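Local coordinates for protein putative O-acetylhomoserine (Thiol)-lyase (Campylobacter jejuni, PDB 4OC9) that probably uses pyridoxal 5'-phosphate to replace the acetate of O-acetylhomoserine with a thiol or sulfide, giving methionine or homocysteine, at residues Y90-L95 against F258-V262; A96-V102 against F123-A127; N106-G110 against E152-Q158; L138-I142 against I170-I176; D143-A148 against D233-A237. All coordinates share one frame; numbering follows the deposited sequence.

Contact 1. Residues Y90-L95 against F258-V262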
# COMPACT_ATOMS: atom_id res chain seq x y z
N TYR D 90 -2.27 15.38 -21.43
CA TYR D 90 -1.66 14.43 -22.36
C TYR D 90 -2.47 14.22 -23.63
O TYR D 90 -1.89 14.10 -24.70
CB TYR D 90 -1.42 13.10 -21.63
CG TYR D 90 -0.12 13.05 -20.84
CD1 TYR D 90 0.38 14.18 -20.21
CD2 TYR D 90 0.49 11.83 -20.58
CE1 TYR D 90 1.55 14.13 -19.49
CE2 TYR D 90 1.65 11.77 -19.82
CZ TYR D 90 2.17 12.92 -19.27
OH TYR D 90 3.31 12.87 -18.52
N ALA D 91 -3.79 14.20 -23.53
CA ALA D 91 -4.64 14.00 -24.71
C ALA D 91 -4.55 15.19 -25.68
O ALA D 91 -4.42 15.02 -26.89
CB ALA D 91 -6.07 13.75 -24.32
N LEU D 92 -4.56 16.40 -25.12
CA LEU D 92 -4.45 17.60 -25.92
C LEU D 92 -3.06 17.78 -26.58
O LEU D 92 -2.95 17.98 -27.80
CB LEU D 92 -4.82 18.81 -25.06
CG LEU D 92 -6.29 18.81 -24.60
CD1 LEU D 92 -6.58 19.85 -23.53
CD2 LEU D 92 -7.24 18.99 -25.79
N ILE D 93 -2.00 17.69 -25.78
CA ILE D 93 -0.64 17.85 -26.32
C ILE D 93 -0.26 16.73 -27.26
O ILE D 93 0.66 16.91 -28.04
CB ILE D 93 0.45 18.02 -25.25
CG1 ILE D 93 0.54 16.75 -24.39
CG2 ILE D 93 0.19 19.28 -24.43
CD1 ILE D 93 1.56 16.81 -23.27
N ASN D 94 -0.94 15.60 -27.21
CA ASN D 94 -0.57 14.52 -28.11
C ASN D 94 -1.11 14.85 -29.49
O ASN D 94 -0.76 14.19 -30.48
CB ASN D 94 -1.18 13.19 -27.67
CG ASN D 94 -0.49 12.00 -28.30
OD1 ASN D 94 0.72 12.04 -28.55
ND2 ASN D 94 -1.20 10.91 -28.46
N LEU D 95 -1.99 15.84 -29.54
CA LEU D 95 -2.64 16.30 -30.77
C LEU D 95 -2.25 17.70 -31.22
O LEU D 95 -2.12 17.94 -32.42
CB LEU D 95 -4.15 16.28 -30.57
CG LEU D 95 -4.78 14.92 -30.29
CD1 LEU D 95 -6.24 15.05 -29.91
CD2 LEU D 95 -4.59 13.98 -31.47
N PHE D 258 -1.68 6.52 -31.29
CA PHE D 258 -2.02 7.62 -30.37
C PHE D 258 -1.49 7.24 -28.98
O PHE D 258 -0.79 8.02 -28.33
CB PHE D 258 -3.53 7.87 -30.33
CG PHE D 258 -3.94 8.92 -29.34
CD1 PHE D 258 -4.17 8.58 -27.98
CD2 PHE D 258 -4.18 10.21 -29.73
CE1 PHE D 258 -4.59 9.53 -27.07
CE2 PHE D 258 -4.60 11.18 -28.82
CZ PHE D 258 -4.80 10.83 -27.48
N SER D 259 -1.82 6.02 -28.56
CA SER D 259 -1.39 5.51 -27.25
C SER D 259 0.14 5.35 -27.22
O SER D 259 0.78 5.64 -26.20
CB SER D 259 -2.10 4.20 -26.91
OG SER D 259 -3.50 4.41 -26.79
N ILE D 260 0.71 4.87 -28.32
CA ILE D 260 2.16 4.69 -28.39
C ILE D 260 2.87 6.00 -28.15
O ILE D 260 3.84 6.05 -27.40
CB ILE D 260 2.62 4.11 -29.74
CG1 ILE D 260 2.17 2.65 -29.88
CG2 ILE D 260 4.13 4.15 -29.87
CD1 ILE D 260 2.67 1.67 -28.81
N ARG D 261 2.38 7.08 -28.76
CA ARG D 261 3.05 8.34 -28.57
C ARG D 261 2.92 8.78 -27.11
O ARG D 261 3.86 9.28 -26.53
CB ARG D 261 2.62 9.42 -29.59
CG ARG D 261 3.62 10.57 -29.57
CD ARG D 261 3.65 11.53 -30.78
NE ARG D 261 2.78 12.66 -30.71
CZ ARG D 261 3.14 13.92 -30.50
NH1 ARG D 261 4.40 14.34 -30.40
NH2 ARG D 261 2.17 14.82 -30.46
N VAL D 262 1.76 8.56 -26.51
CA VAL D 262 1.57 8.93 -25.11
C VAL D 262 2.65 8.26 -24.24
O VAL D 262 3.18 8.87 -23.30
CB VAL D 262 0.19 8.50 -24.57
CG1 VAL D 262 0.09 8.77 -23.08
CG2 VAL D 262 -0.94 9.19 -25.31

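Contact 2. Residues A96-V102 against F123-A127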
# COMPACT_ATOMS: atom_id res chain seq x y z
N ALA D 96 -2.03 18.61 -30.27
CA ALA D 96 -1.66 19.98 -30.59
C ALA D 96 -0.31 20.37 -30.02
O ALA D 96 0.09 19.93 -28.93
CB ALA D 96 -2.71 20.93 -30.06
N SER D 97 0.40 21.20 -30.77
CA SER D 97 1.71 21.71 -30.38
C SER D 97 1.70 23.22 -30.60
O SER D 97 0.71 23.78 -31.09
CB SER D 97 2.84 21.01 -31.15
OG SER D 97 2.65 21.17 -32.54
N SER D 98 2.78 23.88 -30.24
CA SER D 98 2.86 25.32 -30.38
C SER D 98 2.38 25.83 -31.77
O SER D 98 2.78 25.32 -32.83
CB SER D 98 4.29 25.80 -30.09
OG SER D 98 4.32 27.21 -30.05
N GLY D 99 1.53 26.84 -31.75
CA GLY D 99 0.97 27.42 -32.97
C GLY D 99 -0.38 26.85 -33.36
O GLY D 99 -1.05 27.36 -34.25
N ASP D 100 -0.79 25.76 -32.72
CA ASP D 100 -2.06 25.15 -33.04
C ASP D 100 -3.14 25.66 -32.07
O ASP D 100 -2.86 26.41 -31.13
CB ASP D 100 -1.94 23.62 -32.94
CG ASP D 100 -0.97 23.03 -33.96
OD1 ASP D 100 -0.73 23.69 -34.99
OD2 ASP D 100 -0.47 21.88 -33.72
N ASN D 101 -4.37 25.24 -32.31
CA ASN D 101 -5.45 25.61 -31.43
C ASN D 101 -6.34 24.40 -31.19
O ASN D 101 -6.28 23.40 -31.92
CB ASN D 101 -6.25 26.79 -32.00
CG ASN D 101 -7.01 26.46 -33.25
OD1 ASN D 101 -8.08 25.87 -33.19
ND2 ASN D 101 -6.55 26.99 -34.36
N VAL D 102 -7.12 24.48 -30.12
CA VAL D 102 -8.03 23.41 -29.76
C VAL D 102 -9.34 24.05 -29.44
O VAL D 102 -9.39 25.13 -28.85
CB VAL D 102 -7.56 22.56 -28.54
CG1 VAL D 102 -6.23 21.87 -28.84
CG2 VAL D 102 -7.42 23.41 -27.28
N PHE D 123 2.50 27.16 -23.60
CA PHE D 123 3.14 26.27 -24.55
C PHE D 123 2.78 26.63 -26.01
O PHE D 123 2.99 25.82 -26.92
CB PHE D 123 2.81 24.80 -24.25
CG PHE D 123 3.00 24.40 -22.80
CD1 PHE D 123 4.12 24.80 -22.09
CD2 PHE D 123 2.16 23.46 -22.23
CE1 PHE D 123 4.31 24.40 -20.77
CE2 PHE D 123 2.34 23.04 -20.90
CZ PHE D 123 3.42 23.50 -20.17
N GLY D 124 2.24 27.83 -26.20
CA GLY D 124 1.87 28.31 -27.52
C GLY D 124 0.68 27.61 -28.12
O GLY D 124 0.58 27.50 -29.35
N ILE D 125 -0.21 27.12 -27.26
CA ILE D 125 -1.41 26.41 -27.70
C ILE D 125 -2.63 27.27 -27.39
O ILE D 125 -2.95 27.54 -26.22
CB ILE D 125 -1.51 25.02 -27.08
CG1 ILE D 125 -0.32 24.17 -27.54
CG2 ILE D 125 -2.82 24.36 -27.49
CD1 ILE D 125 -0.22 22.79 -26.91
N GLU D 126 -3.28 27.71 -28.45
CA GLU D 126 -4.44 28.56 -28.37
C GLU D 126 -5.70 27.77 -28.07
O GLU D 126 -5.90 26.67 -28.59
CB GLU D 126 -4.63 29.30 -29.72
CG GLU D 126 -5.83 30.23 -29.78
CD GLU D 126 -6.04 30.90 -31.16
OE1 GLU D 126 -5.12 30.82 -32.01
OE2 GLU D 126 -7.12 31.51 -31.38
N ALA D 127 -6.57 28.36 -27.26
CA ALA D 127 -7.84 27.73 -26.90
C ALA D 127 -9.01 28.55 -27.44
O ALA D 127 -9.02 29.77 -27.32
CB ALA D 127 -7.96 27.57 -25.40
O HOH W 1 -3.83 28.36 -34.01

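Contact 3. Residues N106-G110 against E152-Q158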
# COMPACT_ATOMS: atom_id res chain seq x y z
N ASN D 106 -17.73 25.18 -23.42
CA ASN D 106 -17.85 26.23 -22.43
C ASN D 106 -18.43 25.68 -21.13
O ASN D 106 -18.58 26.39 -20.15
CB ASN D 106 -18.72 27.38 -22.95
CG ASN D 106 -20.17 26.97 -23.19
OD1 ASN D 106 -20.52 25.79 -23.37
ND2 ASN D 106 -21.03 27.96 -23.24
N LYS D 107 -18.83 24.41 -21.16
CA LYS D 107 -19.39 23.77 -19.97
C LYS D 107 -18.57 22.52 -19.56
O LYS D 107 -18.90 21.39 -19.94
CB LYS D 107 -20.87 23.43 -20.14
CG LYS D 107 -21.72 24.66 -20.39
CD LYS D 107 -23.20 24.36 -20.40
CE LYS D 107 -23.95 25.61 -20.76
NZ LYS D 107 -25.41 25.43 -20.63
N ILE D 108 -17.48 22.77 -18.83
CA ILE D 108 -16.59 21.73 -18.36
C ILE D 108 -16.04 22.01 -16.96
O ILE D 108 -16.29 23.06 -16.37
CB ILE D 108 -15.39 21.53 -19.28
CG1 ILE D 108 -14.55 22.81 -19.34
CG2 ILE D 108 -15.87 21.07 -20.64
CD1 ILE D 108 -13.32 22.72 -20.23
N TYR D 109 -15.28 21.02 -16.48
CA TYR D 109 -14.65 21.09 -15.19
C TYR D 109 -13.74 22.29 -15.15
O TYR D 109 -12.96 22.52 -16.06
CB TYR D 109 -13.91 19.75 -14.88
CG TYR D 109 -13.08 19.79 -13.63
CD1 TYR D 109 -13.66 19.88 -12.38
CD2 TYR D 109 -11.69 19.65 -13.70
CE1 TYR D 109 -12.89 19.90 -11.23
CE2 TYR D 109 -10.91 19.66 -12.56
CZ TYR D 109 -11.50 19.78 -11.32
OH TYR D 109 -10.70 19.79 -10.20
N GLY D 110 -13.88 23.07 -14.08
CA GLY D 110 -13.11 24.29 -13.86
C GLY D 110 -11.63 24.14 -14.06
O GLY D 110 -10.98 24.99 -14.69
N GLU D 152 -17.32 17.37 -22.41
CA GLU D 152 -17.70 16.38 -21.41
C GLU D 152 -19.05 15.78 -21.81
O GLU D 152 -19.91 16.47 -22.40
CB GLU D 152 -17.75 16.98 -20.02
CG GLU D 152 -16.39 17.37 -19.48
CD GLU D 152 -16.39 18.04 -18.11
OE1 GLU D 152 -17.47 18.12 -17.49
OE2 GLU D 152 -15.32 18.53 -17.69
N SER D 153 -19.22 14.50 -21.55
CA SER D 153 -20.45 13.81 -21.89
C SER D 153 -21.59 14.30 -20.99
O SER D 153 -22.71 14.50 -21.44
CB SER D 153 -20.27 12.29 -21.75
OG SER D 153 -19.94 11.87 -20.43
N LEU D 154 -21.28 14.49 -19.72
CA LEU D 154 -22.22 14.94 -18.69
C LEU D 154 -21.35 15.91 -17.93
O LEU D 154 -20.44 15.51 -17.21
CB LEU D 154 -22.64 13.72 -17.89
CG LEU D 154 -23.59 13.93 -16.77
CD1 LEU D 154 -24.82 14.64 -17.28
CD2 LEU D 154 -23.95 12.56 -16.18
N SER D 155 -21.61 17.19 -18.11
CA SER D 155 -20.75 18.23 -17.50
C SER D 155 -20.80 18.47 -16.02
O SER D 155 -21.80 18.24 -15.39
CB SER D 155 -20.96 19.59 -18.16
OG SER D 155 -22.21 20.15 -17.83
N ASN D 156 -19.67 18.98 -15.54
CA ASN D 156 -19.43 19.30 -14.15
C ASN D 156 -19.24 20.80 -13.99
O ASN D 156 -18.22 21.32 -14.40
CB ASN D 156 -18.20 18.52 -13.70
CG ASN D 156 -17.84 18.75 -12.24
OD1 ASN D 156 -18.26 19.71 -11.63
ND2 ASN D 156 -16.98 17.90 -11.71
N PRO D 157 -20.10 21.48 -13.22
CA PRO D 157 -21.24 21.09 -12.41
C PRO D 157 -22.62 21.33 -12.96
O PRO D 157 -23.59 21.15 -12.20
CB PRO D 157 -21.11 22.07 -11.25
CG PRO D 157 -20.80 23.33 -11.96
CD PRO D 157 -19.90 22.93 -13.13
N GLN D 158 -22.73 21.77 -14.21
CA GLN D 158 -24.08 22.02 -14.77
C GLN D 158 -24.89 20.75 -15.11
O GLN D 158 -26.09 20.80 -15.19
CB GLN D 158 -24.22 23.02 -15.91
CG GLN D 158 -25.68 23.47 -15.98
CD GLN D 158 -25.98 24.33 -17.18
OE1 GLN D 158 -25.07 24.76 -17.89
NE2 GLN D 158 -27.25 24.61 -17.41
O HOH W 2 -19.15 19.92 -22.03

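Contact 4. Residues L138-I142 against I170-I176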
# COMPACT_ATOMS: atom_id res chain seq x y z
N LEU D 138 -19.28 25.94 -32.96
CA LEU D 138 -18.11 25.09 -33.09
C LEU D 138 -17.52 25.23 -34.50
O LEU D 138 -16.30 25.41 -34.64
CB LEU D 138 -18.44 23.63 -32.77
CG LEU D 138 -17.33 22.60 -32.96
CD1 LEU D 138 -16.02 22.98 -32.28
CD2 LEU D 138 -17.82 21.24 -32.48
N GLU D 139 -18.36 25.15 -35.54
CA GLU D 139 -17.89 25.31 -36.95
C GLU D 139 -17.10 26.60 -37.10
O GLU D 139 -16.08 26.66 -37.75
CB GLU D 139 -19.08 25.46 -37.87
CG GLU D 139 -19.96 24.24 -38.02
CD GLU D 139 -19.51 23.19 -39.02
OE1 GLU D 139 -18.35 23.25 -39.43
OE2 GLU D 139 -20.34 22.29 -39.41
N LYS D 140 -17.66 27.64 -36.50
CA LYS D 140 -17.09 28.97 -36.50
C LYS D 140 -15.64 29.10 -36.03
O LYS D 140 -14.86 29.81 -36.64
CB LYS D 140 -17.97 29.85 -35.62
CG LYS D 140 -17.53 31.30 -35.49
CD LYS D 140 -18.50 32.10 -34.63
CE LYS D 140 -18.08 33.56 -34.54
NZ LYS D 140 -19.04 34.36 -33.73
N VAL D 141 -15.28 28.42 -34.94
CA VAL D 141 -13.91 28.51 -34.43
C VAL D 141 -12.92 27.54 -35.05
O VAL D 141 -11.72 27.61 -34.77
CB VAL D 141 -13.87 28.40 -32.89
CG1 VAL D 141 -14.60 29.58 -32.26
CG2 VAL D 141 -14.41 27.05 -32.40
N ILE D 142 -13.39 26.65 -35.93
CA ILE D 142 -12.50 25.68 -36.58
C ILE D 142 -11.72 26.20 -37.77
O ILE D 142 -12.25 26.94 -38.61
CB ILE D 142 -13.31 24.47 -37.06
CG1 ILE D 142 -13.88 23.71 -35.84
CG2 ILE D 142 -12.43 23.52 -37.86
CD1 ILE D 142 -14.72 22.50 -36.18
N ILE D 170 -19.52 17.03 -37.21
CA ILE D 170 -18.64 18.15 -37.44
C ILE D 170 -17.19 17.73 -37.39
O ILE D 170 -16.38 18.14 -38.24
CB ILE D 170 -18.89 19.26 -36.41
CG1 ILE D 170 -20.32 19.83 -36.58
CG2 ILE D 170 -17.87 20.37 -36.58
CD1 ILE D 170 -20.73 20.89 -35.57
N ALA D 171 -16.84 16.94 -36.38
CA ALA D 171 -15.47 16.48 -36.20
C ALA D 171 -15.03 15.59 -37.34
O ALA D 171 -13.94 15.76 -37.87
CB ALA D 171 -15.34 15.75 -34.89
N LYS D 172 -15.87 14.65 -37.74
CA LYS D 172 -15.52 13.75 -38.83
C LYS D 172 -15.38 14.47 -40.17
O LYS D 172 -14.52 14.13 -40.98
CB LYS D 172 -16.42 12.48 -38.91
CG LYS D 172 -16.15 11.54 -37.72
CD LYS D 172 -16.75 10.15 -37.88
CE LYS D 172 -16.56 9.23 -36.68
NZ LYS D 172 -15.22 9.09 -36.06
N LYS D 173 -16.19 15.50 -40.37
CA LYS D 173 -16.16 16.24 -41.59
C LYS D 173 -14.78 16.89 -41.78
O LYS D 173 -14.17 16.74 -42.83
CB LYS D 173 -17.24 17.32 -41.57
CG LYS D 173 -17.42 18.01 -42.92
CD LYS D 173 -18.41 19.15 -42.86
CE LYS D 173 -17.87 20.31 -42.04
NZ LYS D 173 -18.89 21.40 -42.05
N HIS D 174 -14.31 17.60 -40.77
CA HIS D 174 -13.02 18.28 -40.83
C HIS D 174 -11.84 17.37 -40.54
O HIS D 174 -10.69 17.84 -40.54
CB HIS D 174 -12.96 19.44 -39.83
CG HIS D 174 -13.99 20.50 -40.06
ND1 HIS D 174 -13.77 21.59 -40.87
CD2 HIS D 174 -15.23 20.66 -39.55
CE1 HIS D 174 -14.84 22.37 -40.87
NE2 HIS D 174 -15.74 21.82 -40.07
N LYS D 175 -12.08 16.10 -40.24
CA LYS D 175 -10.99 15.14 -39.94
C LYS D 175 -10.23 15.55 -38.66
O LYS D 175 -9.00 15.50 -38.60
CB LYS D 175 -10.04 15.06 -41.14
CG LYS D 175 -10.80 14.66 -42.37
CD LYS D 175 -10.96 13.17 -42.53
CE LYS D 175 -9.62 12.63 -43.01
NZ LYS D 175 -9.63 11.15 -43.16
N ILE D 176 -10.99 15.97 -37.66
CA ILE D 176 -10.44 16.38 -36.38
C ILE D 176 -10.75 15.34 -35.29
O ILE D 176 -11.85 14.77 -35.25
CB ILE D 176 -11.00 17.74 -35.92
CG1 ILE D 176 -10.65 18.81 -36.93
CG2 ILE D 176 -10.43 18.12 -34.56
CD1 ILE D 176 -11.25 20.18 -36.62

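Contact 5. Residues D143-A148 against D233-A237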
# COMPACT_ATOMS: atom_id res chain seq x y z
N ASP D 143 -10.43 25.85 -37.82
CA ASP D 143 -9.55 26.22 -38.94
C ASP D 143 -8.63 25.01 -39.19
O ASP D 143 -8.80 23.96 -38.54
CB ASP D 143 -8.83 27.56 -38.76
CG ASP D 143 -7.78 27.54 -37.70
OD1 ASP D 143 -7.22 26.46 -37.42
OD2 ASP D 143 -7.43 28.63 -37.21
N GLN D 144 -7.63 25.12 -40.05
CA GLN D 144 -6.78 23.97 -40.35
C GLN D 144 -5.77 23.67 -39.25
O GLN D 144 -5.05 22.66 -39.32
CB GLN D 144 -6.03 24.20 -41.65
CG GLN D 144 -5.41 22.91 -42.26
CD GLN D 144 -6.46 21.96 -42.84
OE1 GLN D 144 -7.60 22.35 -43.01
NE2 GLN D 144 -6.04 20.75 -43.23
N ASN D 145 -5.69 24.58 -38.28
CA ASN D 145 -4.77 24.45 -37.14
C ASN D 145 -5.45 23.87 -35.88
O ASN D 145 -4.79 23.60 -34.87
CB ASN D 145 -4.14 25.78 -36.81
CG ASN D 145 -3.24 26.28 -37.91
OD1 ASN D 145 -2.57 25.50 -38.60
ND2 ASN D 145 -3.17 27.60 -38.05
N THR D 146 -6.77 23.68 -35.97
CA THR D 146 -7.55 23.13 -34.88
C THR D 146 -7.24 21.64 -34.83
O THR D 146 -7.56 20.88 -35.76
CB THR D 146 -9.05 23.34 -35.09
OG1 THR D 146 -9.34 24.75 -35.18
CG2 THR D 146 -9.85 22.73 -33.92
N LYS D 147 -6.64 21.21 -33.73
CA LYS D 147 -6.26 19.78 -33.59
C LYS D 147 -7.15 18.89 -32.70
O LYS D 147 -7.01 17.67 -32.71
CB LYS D 147 -4.85 19.72 -33.03
CG LYS D 147 -3.88 20.57 -33.80
CD LYS D 147 -3.87 20.23 -35.28
CE LYS D 147 -2.74 20.98 -35.96
NZ LYS D 147 -2.83 20.75 -37.42
N ALA D 148 -8.04 19.50 -31.92
CA ALA D 148 -8.92 18.72 -31.06
C ALA D 148 -10.19 19.47 -30.67
O ALA D 148 -10.22 20.71 -30.63
CB ALA D 148 -8.18 18.28 -29.80
N ASP D 233 -2.97 15.31 -43.02
CA ASP D 233 -2.17 16.54 -43.00
C ASP D 233 -2.35 17.37 -41.74
O ASP D 233 -1.54 18.24 -41.42
CB ASP D 233 -2.55 17.43 -44.19
CG ASP D 233 -2.24 16.80 -45.54
OD1 ASP D 233 -1.61 15.72 -45.59
OD2 ASP D 233 -2.62 17.43 -46.57
N ARG D 234 -3.45 17.15 -41.04
CA ARG D 234 -3.71 17.90 -39.83
C ARG D 234 -2.81 17.41 -38.66
O ARG D 234 -2.54 18.17 -37.73
CB ARG D 234 -5.18 17.79 -39.47
CG ARG D 234 -5.60 18.68 -38.33
CD ARG D 234 -7.07 18.52 -37.99
NE ARG D 234 -7.98 18.88 -39.09
CZ ARG D 234 -8.42 20.12 -39.33
NH1 ARG D 234 -8.02 21.18 -38.62
NH2 ARG D 234 -9.27 20.32 -40.33
N TYR D 235 -2.32 16.16 -38.75
CA TYR D 235 -1.48 15.60 -37.70
C TYR D 235 -0.11 15.13 -38.19
O TYR D 235 0.14 13.93 -38.36
CB TYR D 235 -2.22 14.48 -36.97
CG TYR D 235 -3.52 14.97 -36.40
CD1 TYR D 235 -3.54 15.79 -35.28
CD2 TYR D 235 -4.74 14.61 -36.98
CE1 TYR D 235 -4.73 16.26 -34.76
CE2 TYR D 235 -5.93 15.08 -36.48
CZ TYR D 235 -5.92 15.91 -35.36
OH TYR D 235 -7.11 16.37 -34.83
N LYS D 236 0.80 16.07 -38.36
CA LYS D 236 2.16 15.73 -38.82
C LYS D 236 3.03 14.95 -37.83
O LYS D 236 3.83 14.12 -38.25
CB LYS D 236 2.85 16.94 -39.45
CG LYS D 236 2.13 17.25 -40.75
CD LYS D 236 2.60 18.47 -41.49
CE LYS D 236 1.63 18.68 -42.64
NZ LYS D 236 1.81 19.96 -43.38
N ALA D 237 2.80 15.13 -36.53
CA ALA D 237 3.58 14.40 -35.52
C ALA D 237 3.43 12.89 -35.72
O ALA D 237 4.34 12.13 -35.42
CB ALA D 237 3.14 14.80 -34.14

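Contact 1. Residues Y90-L95 against F258-V262
Asn94, at the C-terminal end of helix 84-93, fits against Phe258, Arg261 and Val262 of helix 257-270. The two helices lie on the seven-stranded mixed sheet of the fold type I pyridoxal-phosphate fold. Both reach strand 217-221, where Tyr90, Ala91 and Val262 touch Leu219.

Polar contacts centre on Asn94. Its CG is anti to the backbone N (chi1 -162°), which carries the amide across to the facing helix. ND2 donates to Phe258 O at 2.9 Å, with a bent N-H...O angle of 138°. That carbonyl also takes the helical bond from Val262 N, and the two donors arrive from opposite faces of its plane. Asn94 OD1 lies 3.0 Å from Arg261 NE and accepts a hydrogen bond from Trp266 NE1. The arginine chain bends at chi3 and passes along the asparagine in the reverse direction. Its NH2 donates to Asn94 O at 3.0 Å. This bond is nearly straight at hydrogen and lies in the guanidinium plane, but it meets the carbonyl from above its plane.

The aromatic contact uses the same amide. Asn94 ND2 sits 3.2 Å above the centre of the Phe258 ring, with the amide plane steeply turned against the ring.

The apolar contacts are looser. Leu95 CD2 meets the edge of the Phe258 ring, 3.9 Å from CE2. Tyr90 sends its OH away to Ala272 N, while the edge of its ring faces the valine: Tyr90 CD2 is 4.0 Å from Val262 CG1.

Contact 2. Residues A96-V102 against F123-A127
Ile125 CG1 is anti to the carbonyl carbon (chi1 -63°) and the chain runs on extended, which lays its CD1 3.5 Å from Ala96 O. CG1 passes beside Ser97 O on the way. The other branch, CG2, turns to Ala96 CB and Val102 CG1. Glu126 CG is anti to the backbone N (chi1 179°). Its stem lies alongside Asn101, with the two CB atoms 3.8 Å apart.

The backbone joins the segments at three points. Gly99 N donates to Gly124 O at 2.7 Å. Glu126 N donates to Asp100 O at 3.0 Å, in the carbonyl plane. Val102 N donates to Glu126 O at 2.9 Å, nearly along the C=O axis. Asn101 pairs with Glu126 and Val102 with Ala127 in parallel register. These pairs belong to strands 101-105 and 126-130, joined through helix 110-119 as a beta-alpha-beta unit at one edge of the sheet within this chain.

A type II turn from Ser97 to Asp100 leads into the first strand. Gly99 has a positive phi of 95°, a backbone angle that suits glycine. Asp100 OD2 ties the turn back by accepting from Ser97 N at 3.1 Å. Gly124 also has positive phi, and its CA passes close to Ser98 OG.

A water bridges Gly99 O and Asn101 ND2 and reaches Glu126 OE1 weakly. Glu126 OE2 forms a salt bridge with Arg128, and Asn101 OD1 bonds to Thr146 OG1. On the subunit boundary, the Phe123 ring stacks on Phe123 of the second subunit.

Contact 3. Residues N106-G110 against E152-Q158
Glu152 OE2 accepts from Tyr109 N at 2.8 Å, across two loops that follow neighbouring parallel strands of the sheet. The loop 106-110 comes after strand 101-105. The loop 152-158 comes after strand 146-152. Both emerge at the C-terminal ends of their strands, the side of the sheet where fold type I pyridoxal-phosphate enzymes have their active site. Tyr109 is the N-cap of helix 110-119, so the carboxylate meets the chain right where that helix begins.

The first shell has two direct hydrogen bonds. Tyr109 N reaches OE2 on its syn side, 34° out of the carboxylate plane. Lys107 stretches out fully along its chain, and its NZ donates to Gln158 OE1 at 2.8 Å. Ile108 CB and Tyr109 CB both pack on Glu152 OE2. Ile108 CG2 rests 3.9 Å from Glu152 CG, and the two side chains cross at about a right angle. Ser155 CB lies 3.3 Å from Lys107 O. The Tyr109 ring and the Asn156 amide lie side by side and point the same way.

Second-shell groups fix these parts. Glu152 OE1 accepts from Asn156 N at 3.1 Å, so one carboxylate holds both its own loop and the facing one. Ser155 OG bonds to Ala160 N. A water donates to Lys107 O and accepts from Glu152 N, bridging the two backbones.

Farther out, Lys107 NZ forms a salt bridge with Asp133 and a hydrogen bond with Tyr326 OH. At the subunit interface, Tyr109 OH bonds to Arg56 NH2 of the second subunit.

Contact 4. Residues L138-I142 against I170-I176
Glu139 reaches across to Ile170, Lys173 and His174. From CB the chain sets CG anti to the carbonyl carbon (chi1 -67°), then bends at chi2 (-83°) to bring the carboxylate to Lys173 and His174. CD lies near Ile170 CG2. OE2 lies 3.7 Å from Ile170 CG1 and forms a salt bridge with Lys173 NZ at 3.1 Å. OE1 accepts from His174 NE2 at 3.0 Å, in the imidazole plane and almost straight at 171°. Lys173 NZ also reaches OE1, weakly. The carboxylate thus takes both partners, each on a syn side, and the nearby lysine would probably favour its charged form.

The contact joins the ends of helices 136-141 and 164-174. Both rest on strand 146-152, where Leu138 and Ala171 touch Ile149. Helix 164-174 closes with a Schellman motif, Lys175 taking positive phi.

Ile142 also packs against the facing segment. Its CG2 lies over one face of the His174 ring, a CH-pi contact 4.0 Å from the centroid. The same methyl is 3.8 Å from Ile176 CD1, the two side chains reaching toward each other. Ile142 CD1 packs on Ile170 CG2.

Contact 5. Residues D143-A148 against D233-A237
The turn that leads into strand 146-152 of the central sheet is met here by Arg234, Tyr235 and the loop that carries them. A type I turn runs from Asp143 to Thr146, and an Asx turn overlaps it, with Asp143 OD1 accepting from Asn145 N.

Arg234 does most of the gripping. Its CG is anti to the backbone N (chi1 -173°) and the chain bends at chi3 to bring NH1 between two carbonyls. NH1 donates to Asp143 O at 2.9 Å, in the guanidinium plane and on a carbonyl lone pair. It also donates to Thr146 O at 2.9 Å, with a more bent angle of 133° at hydrogen. Asp143 O takes the turn bond from Thr146 N as well. The Gln144 amide lies over one face of the guanidinium, and NH2 turns to His174 O.

Lys147 reaches back the other way. It bends at chi2, and its NZ donates to Arg234 O at 2.6 Å, in the carbonyl plane and on a lone pair. Its CD passes 3.8 Å from Arg234 CG. The two cationic tips stay apart, each turned to carbonyl oxygens.

Tyr235 closes the other end. Its OH is modelled very close to Lys147 O, a hydrogen bond whose exact length is doubtful, and is also bonded to Val177 N. That carbonyl meets the ring at its edge, while Lys147 CB lies 3.9 Å from Tyr235 CE1. Asp143 OD2 forms a salt bridge with Arg128. Taken together, the arrangement is a type I turn with an Asx turn at the start of a parallel strand, its carbonyls bound by an arginine from a loop far along the chain.

From the N terminus, residues 90-95 end helix 84-93 and open the longest loop, which contact 1 closes at helix 257-270. The other four contacts all fall within it. Contact 2 follows directly and closes a short beta-alpha-beta loop. Contact 3 starts inside that loop, so the two cross. Contact 4 opens after contact 2 has closed, and contacts 3, 4 and 5 all cross one another. Contacts 2 and 5 are in series, but neighbouring strands join them through Asn101 O and Lys147 N. Ile176 of contact 4 packs on Arg234 of contact 5, and Leu95 of contact 1 packs on Lys147. Contact 3 lies at the opposite strand ends.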